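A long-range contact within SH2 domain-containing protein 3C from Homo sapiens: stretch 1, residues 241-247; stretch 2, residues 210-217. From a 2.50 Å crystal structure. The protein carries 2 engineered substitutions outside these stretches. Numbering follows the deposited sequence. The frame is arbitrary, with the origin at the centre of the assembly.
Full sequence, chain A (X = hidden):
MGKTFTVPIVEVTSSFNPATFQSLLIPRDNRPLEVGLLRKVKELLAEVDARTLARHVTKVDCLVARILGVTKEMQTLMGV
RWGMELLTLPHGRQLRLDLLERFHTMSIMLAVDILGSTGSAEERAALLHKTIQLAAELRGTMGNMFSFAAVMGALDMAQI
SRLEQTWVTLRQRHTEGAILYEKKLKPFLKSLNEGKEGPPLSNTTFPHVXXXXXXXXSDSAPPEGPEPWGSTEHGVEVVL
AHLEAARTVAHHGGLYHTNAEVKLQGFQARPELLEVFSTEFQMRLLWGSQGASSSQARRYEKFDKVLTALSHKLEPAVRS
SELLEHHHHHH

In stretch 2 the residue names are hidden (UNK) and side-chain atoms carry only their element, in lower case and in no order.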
ATOM      1  N   ALA A 241      12.678   6.099   5.292  1.00 67.17           N
ATOM      2  CA  ALA A 241      13.201   5.060   4.431  1.00 63.33           C
ATOM      3  C   ALA A 241      12.113   4.622   3.449  1.00 59.28           C
ATOM      4  O   ALA A 241      12.357   4.452   2.255  1.00 58.03           O
ATOM      5  CB  ALA A 241      13.687   3.895   5.266  1.00 53.98           C
ATOM      6  N   HIS A 242      10.895   4.472   3.943  1.00 49.47           N
ATOM      7  CA  HIS A 242       9.800   4.165   3.052  1.00 54.35           C
ATOM      8  C   HIS A 242       9.543   5.287   2.072  1.00 67.44           C
ATOM      9  O   HIS A 242       9.270   5.022   0.903  1.00 72.62           O
ATOM     10  CB  HIS A 242       8.551   3.791   3.835  1.00 58.27           C
ATOM     11  CG  HIS A 242       8.670   2.463   4.520  1.00 65.69           C
ATOM     12  ND1 HIS A 242       8.045   2.172   5.719  1.00 70.20           N
ATOM     13  CD2 HIS A 242       9.363   1.352   4.178  1.00 62.80           C
ATOM     14  CE1 HIS A 242       8.344   0.938   6.082  1.00 64.22           C
ATOM     15  NE2 HIS A 242       9.149   0.422   5.171  1.00 70.21           N
ATOM     16  N   LEU A 243       9.667   6.536   2.528  1.00 70.73           N
ATOM     17  CA  LEU A 243       9.389   7.680   1.662  1.00 65.27           C
ATOM     18  C   LEU A 243      10.438   7.839   0.568  1.00 66.34           C
ATOM     19  O   LEU A 243      10.109   8.075  -0.585  1.00 68.51           O
ATOM     20  CB  LEU A 243       9.272   8.971   2.459  1.00 59.04           C
ATOM     21  CG  LEU A 243       8.067   9.101   3.379  1.00 53.64           C
ATOM     22  CD1 LEU A 243       8.276  10.308   4.320  1.00 52.90           C
ATOM     23  CD2 LEU A 243       6.783   9.245   2.583  1.00 45.09           C
ATOM     24  N   GLU A 244      11.704   7.703   0.918  1.00 67.16           N
ATOM     25  CA  GLU A 244      12.725   7.836  -0.110  1.00 76.21           C
ATOM     26  C   GLU A 244      12.585   6.710  -1.123  1.00 75.08           C
ATOM     27  O   GLU A 244      12.726   6.920  -2.321  1.00 78.77           O
ATOM     28  CB  GLU A 244      14.131   7.849   0.493  1.00 74.27           C
ATOM     29  CG  GLU A 244      14.532   9.197   1.093  1.00 75.25           C
ATOM     30  CD  GLU A 244      15.938   9.177   1.659  1.00 78.51           C
ATOM     31  OE1 GLU A 244      16.219   8.358   2.558  1.00 92.99           O
ATOM     32  OE2 GLU A 244      16.776   9.963   1.194  1.00 76.80           O
ATOM     33  N   ALA A 245      12.304   5.516  -0.624  1.00 70.70           N
ATOM     34  CA  ALA A 245      12.177   4.343  -1.471  1.00 76.36           C
ATOM     35  C   ALA A 245      11.016   4.533  -2.432  1.00 73.28           C
ATOM     36  O   ALA A 245      11.046   4.065  -3.575  1.00 71.54           O
ATOM     37  CB  ALA A 245      11.978   3.057  -0.607  1.00 44.37           C
ATOM     38  N   ALA A 246       9.994   5.238  -1.969  1.00 63.82           N
ATOM     39  CA  ALA A 246       8.803   5.363  -2.765  1.00 56.68           C
ATOM     40  C   ALA A 246       9.115   6.180  -4.003  1.00 69.08           C
ATOM     41  O   ALA A 246       8.358   6.172  -4.961  1.00 84.85           O
ATOM     42  CB  ALA A 246       7.690   5.974  -1.961  1.00 51.44           C
ATOM     43  N   ARG A 247      10.243   6.875  -4.001  1.00 67.68           N
ATOM     44  CA  ARG A 247      10.574   7.694  -5.158  1.00 72.95           C
ATOM     45  C   ARG A 247      11.163   6.801  -6.232  1.00 68.50           C
ATOM     46  O   ARG A 247      10.993   7.060  -7.418  1.00 65.38           O
ATOM     47  CB  ARG A 247      11.576   8.800  -4.816  1.00 64.82           C
ATOM     48  CG  ARG A 247      11.141   9.751  -3.738  1.00 68.82           C
ATOM     49  CD  ARG A 247      12.324  10.630  -3.338  1.00 58.09           C
ATOM     50  NE  ARG A 247      12.420  11.812  -4.178  1.00 51.02           N
ATOM     51  CZ  ARG A 247      13.559  12.429  -4.496  1.00 63.25           C
ATOM     52  NH1 ARG A 247      14.718  11.941  -4.073  1.00 63.35           N
ATOM     53  NH2 ARG A 247      13.539  13.534  -5.255  1.00 54.97           N
ATOM     54  N   UNK A 210       2.680  -1.079   0.721  1.00 58.63           N
ATOM     55  CA  UNK A 210       1.775  -0.979   1.875  1.00 58.38           C
ATOM     56  C   UNK A 210       2.275  -0.084   3.024  1.00 62.32           C
ATOM     57  O   UNK A 210       1.501   0.660   3.614  1.00 68.70           O
ATOM     58  c   UNK A 210       1.323  -2.343   2.393  1.00 51.23           C
ATOM     59  c   UNK A 210      -0.159  -2.430   2.062  1.00 60.89           C
ATOM     60  c   UNK A 210      -0.329  -3.037   0.683  1.00 61.56           C
ATOM     61  c   UNK A 210      -0.926  -3.198   3.105  1.00 61.71           C
ATOM     62  N   UNK A 211       3.559  -0.164   3.366  1.00 63.67           N
ATOM     63  CA  UNK A 211       3.963   0.830   4.359  1.00 71.58           C
ATOM     64  C   UNK A 211       3.642   2.243   3.876  1.00 66.13           C
ATOM     65  O   UNK A 211       2.890   2.931   4.548  1.00 70.97           O
ATOM     66  c   UNK A 211       5.469   0.609   4.468  1.00 71.31           C
ATOM     67  c   UNK A 211       5.610  -0.843   4.234  1.00 69.19           C
ATOM     68  c   UNK A 211       4.596  -1.185   3.159  1.00 69.11           C
ATOM     69  N   UNK A 212       4.171   2.650   2.727  1.00 62.18           N
ATOM     70  CA  UNK A 212       3.865   3.971   2.165  1.00 59.29           C
ATOM     71  C   UNK A 212       2.376   4.371   2.210  1.00 63.86           C
ATOM     72  O   UNK A 212       2.019   5.394   2.775  1.00 66.82           O
ATOM     73  c   UNK A 212       4.540   6.555   0.535  1.00 75.56           C
ATOM     74  c   UNK A 212       4.144   5.156  -1.519  1.00 60.32           C
ATOM     75  c   UNK A 212       4.335   4.046   0.724  1.00 57.54           C
ATOM     76  c   UNK A 212       3.859   5.289  -0.032  1.00 70.29           C
ATOM     77  N   UNK A 213       1.495   3.591   1.604  1.00 58.54           N
ATOM     78  CA  UNK A 213       0.116   4.043   1.532  1.00 55.96           C
ATOM     79  C   UNK A 213      -0.544   4.108   2.895  1.00 65.26           C
ATOM     80  O   UNK A 213      -1.536   4.805   3.087  1.00 77.70           O
ATOM     81  c   UNK A 213      -1.680   0.945  -0.006  1.00 51.55           C
ATOM     82  c   UNK A 213      -0.791   1.748   0.934  1.00 60.55           C
ATOM     83  c   UNK A 213      -0.236   3.407  -0.879  1.00 49.46           C
ATOM     84  c   UNK A 213      -0.742   3.230   0.550  1.00 56.61           C
ATOM     85  N   UNK A 214       0.010   3.393   3.854  1.00 69.69           N
ATOM     86  CA  UNK A 214      -0.543   3.444   5.197  1.00 79.25           C
ATOM     87  C   UNK A 214      -0.100   4.730   5.918  1.00 83.18           C
ATOM     88  O   UNK A 214      -0.906   5.410   6.554  1.00 84.87           O
ATOM     89  o   UNK A 214      -0.347   1.064   5.112  1.00 77.58           O
ATOM     90  c   UNK A 214      -0.165   2.195   5.970  1.00 83.22           C
ATOM     91  c   UNK A 214      -1.062   2.036   7.183  1.00 88.25           C
ATOM     92  N   UNK A 215       1.184   5.057   5.799  1.00 76.31           N
ATOM     93  CA  UNK A 215       1.692   6.346   6.219  1.00 74.27           C
ATOM     94  C   UNK A 215       0.800   7.472   5.671  1.00 85.68           C
ATOM     95  O   UNK A 215       0.080   8.127   6.427  1.00 92.38           O
ATOM     96  c   UNK A 215       3.124   6.516   5.716  1.00 73.54           C
ATOM     97  c   UNK A 215       4.271   6.306   6.705  1.00 76.59           C
ATOM     98  c   UNK A 215       3.796   5.542   7.890  1.00 69.44           C
ATOM     99  c   UNK A 215       5.450   5.609   6.053  1.00 75.22           C
ATOM    100  N   UNK A 216       0.825   7.678   4.356  1.00 80.65           N
ATOM    101  CA  UNK A 216       0.135   8.817   3.758  1.00 68.70           C
ATOM    102  C   UNK A 216      -1.347   8.887   4.094  1.00 77.42           C
ATOM    103  O   UNK A 216      -2.003   9.877   3.790  1.00 88.09           O
ATOM    104  c   UNK A 216       0.290   8.841   2.247  1.00 58.69           C
ATOM    105  c   UNK A 216       1.615   8.445   1.594  1.00 63.94           C
ATOM    106  c   UNK A 216       1.625   8.867   0.119  1.00 58.56           C
ATOM    107  c   UNK A 216       2.774   9.045   2.329  1.00 63.30           C
ATOM    108  N   UNK A 217      -1.883   7.842   4.705  1.00 75.01           N
ATOM    109  CA  UNK A 217      -3.270   7.888   5.133  1.00 80.38           C
ATOM    110  C   UNK A 217      -3.369   7.992   6.651  1.00 90.25           C
ATOM    111  O   UNK A 217      -3.343   6.987   7.372  1.00 94.14           O
ATOM    112  c   UNK A 217      -4.046   6.685   4.600  1.00 76.13           C
ATOM    113  o   UNK A 217      -4.429   8.527   1.564  1.00 74.84           O
ATOM    114  c   UNK A 217      -4.165   6.696   3.089  1.00 78.30           C
ATOM    115  c   UNK A 217      -4.877   7.934   2.579  1.00 78.34           C
ATOM    116  o   UNK A 217      -5.891   8.311   3.205  1.00 79.14           O
TER

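Position 210 carries four side-chain carbons and no heteroatom, forked at the second carbon; this is the leucine pattern. Its side chain lies out of reach of stretch 1. The residue is Leu 210.

Position 211 has three side-chain carbons, the last bonded back to its own backbone N, so the side chain closes a five-membered ring. Its CA-to-CB bond points toward stretch 1, and CB lies 3.4 Å from the centroid of the His 242 ring, 20° off the ring normal, with ND1 of His 242 3.3 Å from that CB. A ring closed onto N identifies Pro 211.

At position 212 there are again four carbons, forked at the second. The CA-to-CB bond runs sideways, yet the terminal methyls reach Ala 246 and Leu 243. The fork gives Leu 212. Its CD2 comes to 3.7 Å from Ala 246 CB; its CD1 lies 4.1 Å from Leu 243 CD2 and also 4.1 Å from Ala 246 CB; chi1 is t and chi2 p.

Four carbons also make up position 213, but here the fork is at the first carbon and one arm is two carbons long. Beta-branching with unequal arms separates it from leucine. The side chain, buried but out of reach of stretch 1, is that of Ile 213.

The side chain of position 214 is one carbon bearing one oxygen and one carbon, which fits threonine. It makes no contact with stretch 1. The hydroxyl of Thr 214 donates to the backbone O of Leu 210, a very short OG1 to O distance of 2.4 Å, while its backbone N also bonds to that O at 3.1 Å, one helical turn back.

Position 215 returns to four carbons forked at the second, with CA-to-CB directed toward stretch 1. One terminal methyl is 4.2 Å from His 242 CB and sits at the edge of the imidazole, near its plane. This is Leu 215, and the methyl is CD2.

The same four-carbon fork recurs at position 216. Its CA-to-CB bond runs sideways, but the end comes nearer, placing a methyl 4.0 Å from Leu 243 CD2. It is Leu 216, touching through CD2.

Position 217 shows three carbons in a chain, the third carrying two oxygens: a carboxylate at glutamate length. The side chain is out of reach of stretch 1, and both oxygens of Glu 217 are hydrogen-bonded elsewhere in the structure.

The contact joins two helices whose axes approach to 9.3 Å at an angle of 112°. His 242 CA and Leu 212 CA, 6.0 Å apart, are the nearest CA pair across the stretches. No hydrogen bond crosses the 283 Å² of buried surface. Instead, Pro 211 makes a CH-pi contact over one face of the His 242 ring, while Leu 243 and Ala 246 pack against leucine methyls, so the contact consists of a CH-pi contact and apolar packing.

Stretch 2 (210-217) LPLITLLE
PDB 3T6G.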